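Local coordinates for protein glutathione transferase gst1-6 (Anopheles dirus, PDB 1V2A) that probably catalyses the conjugation of glutathione to electrophilic substrates, releasing a halide anion and so helping to detoxify foreign compounds, and works as a homodimer, at residues L54-H59 against V68-E73; M1-S6 against S14-A19; N93-F98 against Y144-H149. All coordinates share one frame; numbering follows the deposited sequence.

Contact 1 (L54-H59 against V68-E73)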
loop_
_atom_site.group_PDB
_atom_site.type_symbol
_atom_site.label_atom_id
_atom_site.label_comp_id
_atom_site.label_asym_id
_atom_site.label_seq_id
_atom_site.Cartn_x
_atom_site.Cartn_y
_atom_site.Cartn_z
ATOM N N LEU B 54 16.193 0.761 -4.044
ATOM C CA LEU B 54 17.372 1.090 -3.250
ATOM C C LEU B 54 18.262 -0.145 -3.093
ATOM O O LEU B 54 17.781 -1.268 -3.205
ATOM C CB LEU B 54 16.933 1.587 -1.868
ATOM C CG LEU B 54 18.000 1.972 -0.835
ATOM C CD1 LEU B 54 18.738 3.211 -1.307
ATOM C CD2 LEU B 54 17.349 2.236 0.523
ATOM N N VAL B 55 19.557 0.065 -2.856
ATOM C CA VAL B 55 20.498 -1.038 -2.657
ATOM C C VAL B 55 21.554 -0.623 -1.625
ATOM O O VAL B 55 22.596 -0.083 -1.972
ATOM C CB VAL B 55 21.202 -1.444 -3.988
ATOM C CG1 VAL B 55 22.055 -2.691 -3.765
ATOM C CG2 VAL B 55 20.161 -1.723 -5.073
ATOM N N ASP B 56 21.262 -0.870 -0.353
ATOM C CA ASP B 56 22.159 -0.522 0.748
ATOM C C ASP B 56 23.054 -1.707 1.110
ATOM O O ASP B 56 22.576 -2.718 1.624
ATOM C CB ASP B 56 21.337 -0.116 1.977
ATOM C CG ASP B 56 22.129 0.728 2.962
ATOM O OD1 ASP B 56 23.381 0.753 2.867
ATOM O OD2 ASP B 56 21.492 1.365 3.834
ATOM N N ASN B 57 24.351 -1.575 0.846
ATOM C CA ASN B 57 25.314 -2.633 1.132
ATOM C C ASN B 57 24.788 -3.991 0.698
ATOM O O ASN B 57 24.754 -4.935 1.491
ATOM C CB ASN B 57 25.651 -2.675 2.630
ATOM C CG ASN B 57 26.375 -1.426 3.103
ATOM O OD1 ASN B 57 27.387 -1.027 2.528
ATOM N ND2 ASN B 57 25.864 -0.807 4.161
ATOM N N GLY B 58 24.373 -4.085 -0.560
ATOM C CA GLY B 58 23.866 -5.346 -1.080
ATOM C C GLY B 58 22.419 -5.647 -0.732
ATOM O O GLY B 58 21.774 -6.451 -1.406
ATOM N N HIS B 59 21.906 -5.018 0.320
ATOM C CA HIS B 59 20.522 -5.237 0.734
ATOM C C HIS B 59 19.589 -4.447 -0.167
ATOM O O HIS B 59 19.505 -3.227 -0.059
ATOM C CB HIS B 59 20.319 -4.799 2.185
ATOM C CG HIS B 59 18.909 -4.957 2.667
ATOM N ND1 HIS B 59 18.239 -6.159 2.619
ATOM C CD2 HIS B 59 18.036 -4.059 3.179
ATOM C CE1 HIS B 59 17.011 -5.993 3.077
ATOM N NE2 HIS B 59 16.864 -4.728 3.426
ATOM N N VAL B 68 11.477 4.178 2.083
ATOM C CA VAL B 68 11.330 5.252 3.054
ATOM C C VAL B 68 11.449 4.725 4.478
ATOM O O VAL B 68 12.348 5.113 5.211
ATOM C CB VAL B 68 9.965 5.975 2.900
ATOM C CG1 VAL B 68 9.712 6.880 4.083
ATOM C CG2 VAL B 68 9.962 6.804 1.622
ATOM N N LEU B 69 10.540 3.838 4.864
ATOM C CA LEU B 69 10.544 3.279 6.213
ATOM C C LEU B 69 11.871 2.614 6.588
ATOM O O LEU B 69 12.254 2.592 7.754
ATOM C CB LEU B 69 9.403 2.276 6.370
ATOM C CG LEU B 69 7.995 2.816 6.122
ATOM C CD1 LEU B 69 6.993 1.710 6.437
ATOM C CD2 LEU B 69 7.730 4.036 6.994
ATOM N N TYR B 70 12.564 2.076 5.596
ATOM C CA TYR B 70 13.847 1.434 5.823
ATOM C C TYR B 70 14.927 2.458 6.206
ATOM O O TYR B 70 15.653 2.267 7.179
ATOM C CB TYR B 70 14.283 0.684 4.560
ATOM C CG TYR B 70 15.716 0.202 4.599
ATOM C CD1 TYR B 70 16.057 -0.987 5.238
ATOM C CD2 TYR B 70 16.734 0.940 3.996
ATOM C CE1 TYR B 70 17.381 -1.433 5.271
ATOM C CE2 TYR B 70 18.060 0.506 4.027
ATOM C CZ TYR B 70 18.375 -0.678 4.661
ATOM O OH TYR B 70 19.678 -1.117 4.670
ATOM N N LEU B 71 15.023 3.535 5.432
ATOM C CA LEU B 71 16.015 4.582 5.661
ATOM C C LEU B 71 15.837 5.278 7.004
ATOM O O LEU B 71 16.815 5.565 7.697
ATOM C CB LEU B 71 15.956 5.633 4.546
ATOM C CG LEU B 71 16.437 5.221 3.148
ATOM C CD1 LEU B 71 16.172 6.355 2.177
ATOM C CD2 LEU B 71 17.918 4.891 3.163
ATOM N N VAL B 72 14.587 5.566 7.357
ATOM C CA VAL B 72 14.300 6.227 8.615
ATOM C C VAL B 72 14.766 5.340 9.770
ATOM O O VAL B 72 15.531 5.783 10.628
ATOM C CB VAL B 72 12.783 6.504 8.774
ATOM C CG1 VAL B 72 12.517 7.158 10.118
ATOM C CG2 VAL B 72 12.295 7.390 7.651
ATOM N N GLU B 73 14.311 4.088 9.778
ATOM C CA GLU B 73 14.671 3.142 10.833
ATOM C C GLU B 73 16.176 2.956 10.903
ATOM O O GLU B 73 16.754 2.914 11.983
ATOM C CB GLU B 73 13.991 1.779 10.595
ATOM C CG GLU B 73 12.469 1.876 10.393
ATOM C CD GLU B 73 11.752 0.532 10.426
ATOM O OE1 GLU B 73 12.108 -0.383 9.648
ATOM O OE2 GLU B 73 10.818 0.399 11.239
#

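Contact 2 (M1-S6 against S14-A19)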
loop_
_atom_site.group_PDB
_atom_site.type_symbol
_atom_site.label_atom_id
_atom_site.label_comp_id
_atom_site.label_asym_id
_atom_site.label_seq_id
_atom_site.Cartn_x
_atom_site.Cartn_y
_atom_site.Cartn_z
ATOM N N MET B 1 25.007 3.823 -0.888
ATOM C CA MET B 1 23.796 3.103 -1.352
ATOM C C MET B 1 23.379 3.606 -2.726
ATOM O O MET B 1 23.472 4.797 -3.008
ATOM C CB MET B 1 22.658 3.303 -0.340
ATOM C CG MET B 1 22.351 4.756 -0.024
ATOM S SD MET B 1 21.262 4.953 1.414
ATOM C CE MET B 1 22.474 4.947 2.723
ATOM N N ASP B 2 22.941 2.697 -3.591
ATOM C CA ASP B 2 22.504 3.088 -4.927
ATOM C C ASP B 2 21.000 3.333 -4.915
ATOM O O ASP B 2 20.253 2.680 -4.177
ATOM C CB ASP B 2 22.835 2.007 -5.963
ATOM C CG ASP B 2 24.308 1.670 -6.004
ATOM O OD1 ASP B 2 25.137 2.566 -5.720
ATOM O OD2 ASP B 2 24.643 0.509 -6.336
ATOM N N TYR B 3 20.562 4.279 -5.739
ATOM C CA TYR B 3 19.155 4.626 -5.811
ATOM C C TYR B 3 18.693 4.769 -7.256
ATOM O O TYR B 3 18.798 5.844 -7.848
ATOM C CB TYR B 3 18.907 5.933 -5.048
ATOM C CG TYR B 3 17.447 6.291 -4.900
ATOM C CD1 TYR B 3 16.581 5.480 -4.163
ATOM C CD2 TYR B 3 16.928 7.444 -5.490
ATOM C CE1 TYR B 3 15.230 5.812 -4.015
ATOM C CE2 TYR B 3 15.580 7.786 -5.349
ATOM C CZ TYR B 3 14.740 6.966 -4.609
ATOM O OH TYR B 3 13.417 7.313 -4.450
ATOM N N TYR B 4 18.198 3.679 -7.831
ATOM C CA TYR B 4 17.702 3.720 -9.202
ATOM C C TYR B 4 16.427 4.541 -9.144
ATOM O O TYR B 4 15.544 4.271 -8.328
ATOM C CB TYR B 4 17.438 2.308 -9.705
ATOM C CG TYR B 4 18.692 1.474 -9.656
ATOM C CD1 TYR B 4 19.102 0.871 -8.467
ATOM C CD2 TYR B 4 19.526 1.379 -10.767
ATOM C CE1 TYR B 4 20.317 0.199 -8.383
ATOM C CE2 TYR B 4 20.742 0.714 -10.697
ATOM C CZ TYR B 4 21.134 0.128 -9.505
ATOM O OH TYR B 4 22.346 -0.509 -9.438
ATOM N N TYR B 5 16.334 5.550 -10.003
ATOM C CA TYR B 5 15.182 6.431 -9.969
ATOM C C TYR B 5 15.112 7.386 -11.161
ATOM O O TYR B 5 15.887 7.301 -12.119
ATOM C CB TYR B 5 15.273 7.294 -8.714
ATOM C CG TYR B 5 16.248 8.418 -8.919
ATOM C CD1 TYR B 5 15.839 9.740 -8.825
ATOM C CD2 TYR B 5 17.553 8.160 -9.347
ATOM C CE1 TYR B 5 16.695 10.783 -9.167
ATOM C CE2 TYR B 5 18.419 9.194 -9.691
ATOM C CZ TYR B 5 17.979 10.503 -9.605
ATOM O OH TYR B 5 18.797 11.535 -10.011
ATOM N N SER B 6 14.172 8.319 -11.045
ATOM C CA SER B 6 13.940 9.376 -12.014
ATOM C C SER B 6 13.030 10.391 -11.337
ATOM O O SER B 6 11.931 10.048 -10.919
ATOM C CB SER B 6 13.255 8.842 -13.262
ATOM O OG SER B 6 12.981 9.916 -14.145
ATOM N N SER B 14 10.055 10.559 -2.864
ATOM C CA SER B 14 9.950 10.381 -1.418
ATOM C C SER B 14 11.315 10.141 -0.773
ATOM O O SER B 14 11.695 10.843 0.163
ATOM C CB SER B 14 9.019 9.205 -1.093
ATOM O OG SER B 14 7.724 9.425 -1.618
ATOM N N ALA B 15 12.040 9.145 -1.276
ATOM C CA ALA B 15 13.360 8.796 -0.752
ATOM C C ALA B 15 14.373 9.932 -0.941
ATOM O O ALA B 15 15.294 10.098 -0.138
ATOM C CB ALA B 15 13.862 7.520 -1.422
ATOM N N ILE B 16 14.202 10.704 -2.010
ATOM C CA ILE B 16 15.076 11.838 -2.286
ATOM C C ILE B 16 14.884 12.890 -1.187
ATOM O O ILE B 16 15.839 13.324 -0.549
ATOM C CB ILE B 16 14.737 12.485 -3.655
ATOM C CG1 ILE B 16 15.058 11.514 -4.792
ATOM C CG2 ILE B 16 15.497 13.791 -3.819
ATOM C CD1 ILE B 16 16.509 11.063 -4.847
ATOM N N LEU B 17 13.641 13.302 -0.974
ATOM C CA LEU B 17 13.343 14.301 0.039
ATOM C C LEU B 17 13.752 13.814 1.426
ATOM O O LEU B 17 14.446 14.510 2.171
ATOM C CB LEU B 17 11.847 14.638 0.012
ATOM C CG LEU B 17 11.391 15.967 -0.610
ATOM C CD1 LEU B 17 12.406 16.483 -1.593
ATOM C CD2 LEU B 17 10.035 15.775 -1.276
ATOM N N LEU B 18 13.317 12.610 1.774
ATOM C CA LEU B 18 13.642 12.042 3.071
ATOM C C LEU B 18 15.162 12.051 3.238
ATOM O O LEU B 18 15.673 12.459 4.280
ATOM C CB LEU B 18 13.090 10.616 3.157
ATOM C CG LEU B 18 13.231 9.823 4.459
ATOM C CD1 LEU B 18 14.675 9.366 4.623
ATOM C CD2 LEU B 18 12.773 10.669 5.635
ATOM N N ALA B 19 15.876 11.622 2.201
ATOM C CA ALA B 19 17.333 11.582 2.241
ATOM C C ALA B 19 17.924 12.920 2.665
ATOM O O ALA B 19 18.834 12.971 3.500
ATOM C CB ALA B 19 17.887 11.180 0.876
HETATM O O HOH W 1 11.163 7.214 -2.835
#

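Contact 3 (N93-F98 against Y144-H149)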
loop_
_atom_site.group_PDB
_atom_site.type_symbol
_atom_site.label_atom_id
_atom_site.label_comp_id
_atom_site.label_asym_id
_atom_site.label_seq_id
_atom_site.Cartn_x
_atom_site.Cartn_y
_atom_site.Cartn_z
ATOM N N ASN B 93 0.819 4.849 9.318
ATOM C CA ASN B 93 0.677 3.660 8.484
ATOM C C ASN B 93 -0.587 3.709 7.656
ATOM O O ASN B 93 -0.555 3.422 6.457
ATOM C CB ASN B 93 0.666 2.392 9.330
ATOM C CG ASN B 93 2.055 1.946 9.709
ATOM O OD1 ASN B 93 3.043 2.433 9.162
ATOM N ND2 ASN B 93 2.141 1.008 10.637
ATOM N N GLN B 94 -1.702 4.070 8.287
ATOM C CA GLN B 94 -2.967 4.144 7.571
ATOM C C GLN B 94 -2.908 5.177 6.451
ATOM O O GLN B 94 -3.356 4.905 5.335
ATOM C CB GLN B 94 -4.110 4.470 8.528
ATOM C CG GLN B 94 -5.455 4.640 7.835
ATOM C CD GLN B 94 -5.691 6.061 7.361
ATOM O OE1 GLN B 94 -5.910 6.309 6.172
ATOM N NE2 GLN B 94 -5.647 7.008 8.296
ATOM N N ARG B 95 -2.348 6.352 6.740
ATOM C CA ARG B 95 -2.246 7.400 5.731
ATOM C C ARG B 95 -1.345 6.953 4.574
ATOM O O ARG B 95 -1.529 7.388 3.432
ATOM C CB ARG B 95 -1.678 8.695 6.324
ATOM C CG ARG B 95 -2.335 9.214 7.601
ATOM C CD ARG B 95 -3.796 9.597 7.452
ATOM N NE ARG B 95 -4.144 10.683 8.366
ATOM C CZ ARG B 95 -5.337 10.852 8.929
ATOM N NH1 ARG B 95 -6.322 9.996 8.688
ATOM N NH2 ARG B 95 -5.552 11.890 9.725
ATOM N N LEU B 96 -0.359 6.102 4.870
ATOM C CA LEU B 96 0.534 5.617 3.828
ATOM C C LEU B 96 -0.219 4.654 2.905
ATOM O O LEU B 96 -0.016 4.666 1.697
ATOM C CB LEU B 96 1.758 4.903 4.430
ATOM C CG LEU B 96 2.835 5.723 5.154
ATOM C CD1 LEU B 96 3.858 4.781 5.783
ATOM C CD2 LEU B 96 3.525 6.670 4.187
ATOM N N PHE B 97 -1.079 3.814 3.473
ATOM C CA PHE B 97 -1.844 2.881 2.660
ATOM C C PHE B 97 -2.959 3.609 1.937
ATOM O O PHE B 97 -3.489 3.135 0.931
ATOM C CB PHE B 97 -2.376 1.720 3.510
ATOM C CG PHE B 97 -1.319 0.695 3.832
ATOM C CD1 PHE B 97 -0.582 0.777 5.007
ATOM C CD2 PHE B 97 -1.012 -0.310 2.922
ATOM C CE1 PHE B 97 0.452 -0.129 5.278
ATOM C CE2 PHE B 97 0.018 -1.218 3.174
ATOM C CZ PHE B 97 0.753 -1.128 4.357
ATOM N N PHE B 98 -3.284 4.785 2.454
ATOM C CA PHE B 98 -4.285 5.653 1.856
ATOM C C PHE B 98 -3.654 6.216 0.578
ATOM O O PHE B 98 -4.303 6.344 -0.461
ATOM C CB PHE B 98 -4.605 6.804 2.815
ATOM C CG PHE B 98 -5.284 7.967 2.157
ATOM C CD1 PHE B 98 -6.621 7.889 1.782
ATOM C CD2 PHE B 98 -4.581 9.137 1.890
ATOM C CE1 PHE B 98 -7.245 8.961 1.151
ATOM C CE2 PHE B 98 -5.192 10.206 1.265
ATOM C CZ PHE B 98 -6.524 10.122 0.893
ATOM N N TYR B 144 -0.608 18.429 10.093
ATOM C CA TYR B 144 0.111 17.490 9.226
ATOM C C TYR B 144 -0.692 16.235 8.859
ATOM O O TYR B 144 -1.707 15.921 9.488
ATOM C CB TYR B 144 1.442 17.088 9.866
ATOM C CG TYR B 144 2.357 18.260 10.141
ATOM C CD1 TYR B 144 2.242 18.997 11.320
ATOM C CD2 TYR B 144 3.327 18.643 9.215
ATOM C CE1 TYR B 144 3.078 20.091 11.577
ATOM C CE2 TYR B 144 4.161 19.728 9.451
ATOM C CZ TYR B 144 4.034 20.450 10.639
ATOM O OH TYR B 144 4.869 21.522 10.895
ATOM N N ALA B 145 -0.212 15.520 7.841
ATOM C CA ALA B 145 -0.877 14.326 7.329
ATOM C C ALA B 145 -1.340 13.287 8.344
ATOM O O ALA B 145 -2.487 12.830 8.277
ATOM C CB ALA B 145 0.001 13.656 6.274
ATOM N N ALA B 146 -0.462 12.905 9.271
ATOM C CA ALA B 146 -0.805 11.893 10.263
ATOM C C ALA B 146 -0.486 12.240 11.718
ATOM O O ALA B 146 -0.596 11.388 12.597
ATOM C CB ALA B 146 -0.129 10.577 9.895
ATOM N N ALA B 147 -0.087 13.474 11.993
ATOM C CA ALA B 147 0.222 13.824 13.371
ATOM C C ALA B 147 0.315 15.326 13.565
ATOM O O ALA B 147 -0.038 16.098 12.673
ATOM C CB ALA B 147 1.535 13.156 13.796
ATOM N N ASP B 148 0.790 15.720 14.743
ATOM C CA ASP B 148 0.957 17.120 15.110
ATOM C C ASP B 148 2.336 17.613 14.649
ATOM O O ASP B 148 2.820 18.662 15.072
ATOM C CB ASP B 148 0.811 17.271 16.628
ATOM C CG ASP B 148 1.976 16.650 17.394
ATOM O OD1 ASP B 148 2.587 15.678 16.890
ATOM O OD2 ASP B 148 2.272 17.135 18.505
ATOM N N HIS B 149 2.968 16.833 13.782
ATOM C CA HIS B 149 4.270 17.186 13.234
ATOM C C HIS B 149 4.525 16.349 11.977
ATOM O O HIS B 149 3.856 15.347 11.740
ATOM C CB HIS B 149 5.394 16.948 14.262
ATOM C CG HIS B 149 5.674 15.504 14.532
ATOM N ND1 HIS B 149 4.957 14.764 15.447
ATOM C CD2 HIS B 149 6.550 14.645 13.958
ATOM C CE1 HIS B 149 5.374 13.510 15.420
ATOM N NE2 HIS B 149 6.340 13.411 14.524
HETATM O O HOH W 2 -4.163 14.554 10.574
#

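Contact 1 (L54-H59 against V68-E73)
Strand-on-helix packing brings Leu54, Asp56 and His59 against Tyr70 and Leu71, joining the beta hairpin of strands 53-56 and 59-62 in the thioredoxin-like N-terminal domain to helix 64-75. The axes of strand 54-56 and helix 68-73 approach to 10.8 Å at only 28°. Tyr70 gives the largest share of the contact. With CG anti to the backbone N (chi1 169°), its ring reaches from the helix to the hairpin and meets all three residues. Leu54 CD2 serves both helix residues, lying 3.8 Å from Tyr70 CD2 and 3.8 Å from Leu71 CD2. At the phenol end, Tyr70 OH gives a weak hydrogen bond to Asp56 OD2 at 3.2 Å, with the carboxylate turned almost perpendicular to the ring; the same oxygen is also bonded to Tyr75 OH. The His59 and Tyr70 rings meet obliquely, their planes 43° apart, with Tyr70 CE1 near the plane of the imidazole at its edge, 3.4 Å from His59 CD2. A type I' turn from Asp56 to His59 places both polar residues beside the phenol. Farther out, His59 NE2 bonds Ser90 of the second subunit, whose Lys87 packs on Tyr70. Met1 and helix 13-22 lie against Leu71, and strand 2-5 pairs with strand 53-56.

Contact 2 (M1-S6 against S14-A19)
Tyr3 projects from strand 2-5 as a broad, flat bump, and the first turn of helix 13-22 meets one side of it with Ala15 and Ile16. The small Ala15 leaves room for the phenol end: Ala15 CB sits 3.1 Å from Tyr3 OH and 3.4 Å from Tyr3 CZ, a tight fit. On the same side of the ring but nearer its other edge atoms, Ile16 adds a bump, with Ile16 CD1 3.4 Å from Tyr3 CE2. The isoleucine has CG1 anti to its carbonyl carbon (chi1 -66°), and a further bend at chi2 turns CD1 toward the strand. That methyl enters the corner between two tyrosines two residues apart, since Tyr5 CD1 lies 4.2 Å from Ile16 CD1.

Polar groups are satisfied at the buried tip. A water donates to Tyr3 OH at 2.8 Å and accepts from Ala15 N at 2.6 Å, bridging the phenol to the helix backbone. Two hydrogen bonds, from the water and to Cys12 O, thus hold the phenol oxygen close to where helix 13-22 begins.

Strand 2-5 and helix 13-22 are the first two elements of a beta-alpha-beta unit completed by strand 27-30, the opening of the thioredoxin-like fold. Strand 2-5 runs between strands 27-30 and 53-56 in the sheet, while helix 64-75 reaches Ala15 through Ile67 and helix 152-162 lies against Ser14 and Leu17.

Contact 3 (N93-F98 against Y144-H149)
Arg95, on helix 86-115, makes the polar half of this contact by giving its NE proton to a backbone carbonyl of the 144-149 loop. The bond from Arg95 NE to Ala145 O is short at 2.7 Å, with an N-H...O angle of 153°; the donor stands 21° off the carbonyl plane, and the oxygen meets the guanidinium at its edge. Bends at chi2 and chi3 curl the side chain, bringing NE to the loop instead of letting the arm extend. Water adds a second, longer link, accepting from Arg95 NH2 at 3.1 Å and probably donating to Tyr144 O at 3.0 Å.

Arg95 NH2 also forms a salt bridge with Glu141, and the guanidinium makes a cation-pi contact with Phe138, so helix 122-141 helps to fix its orientation.

Within the all-helical C-terminal domain of the glutathione transferases, this loop leads from helix 122-141 into helix 152-162, and Asp154 in the first turn of the latter accepts a hydrogen bond from Ala145 N. Both backbone polar atoms of Ala145 are therefore engaged.

Between the two segments, apolar contact comes at the aliphatic root of the arginine, where Arg95 CG rests 3.5 Å from Ala146 CB. Val91 and Val92 of the same long helix also pack on that methyl.

Contacts 2, 1 and 3 follow in series along the chain, each closing before the next opens. Contacts 1 and 2 belong to the thioredoxin-like N-terminal domain; their centres are 10 Å apart and they share one sheet, in which Val55 N probably bonds Asp2 O at 3.0 Å. Contact 3 lies in the helical C-terminal domain, 21 Å from each of the other two centres. It touches contact 1 where Leu69 CD2 meets Leu96 CD1, joining helix 64-75 to helix 86-115 across the domain boundary, while contact 2 stays about 8 Å from it at the nearest atoms. Contacts 1 and 3 also both reach the second subunit, tying the domain packing to the dimer.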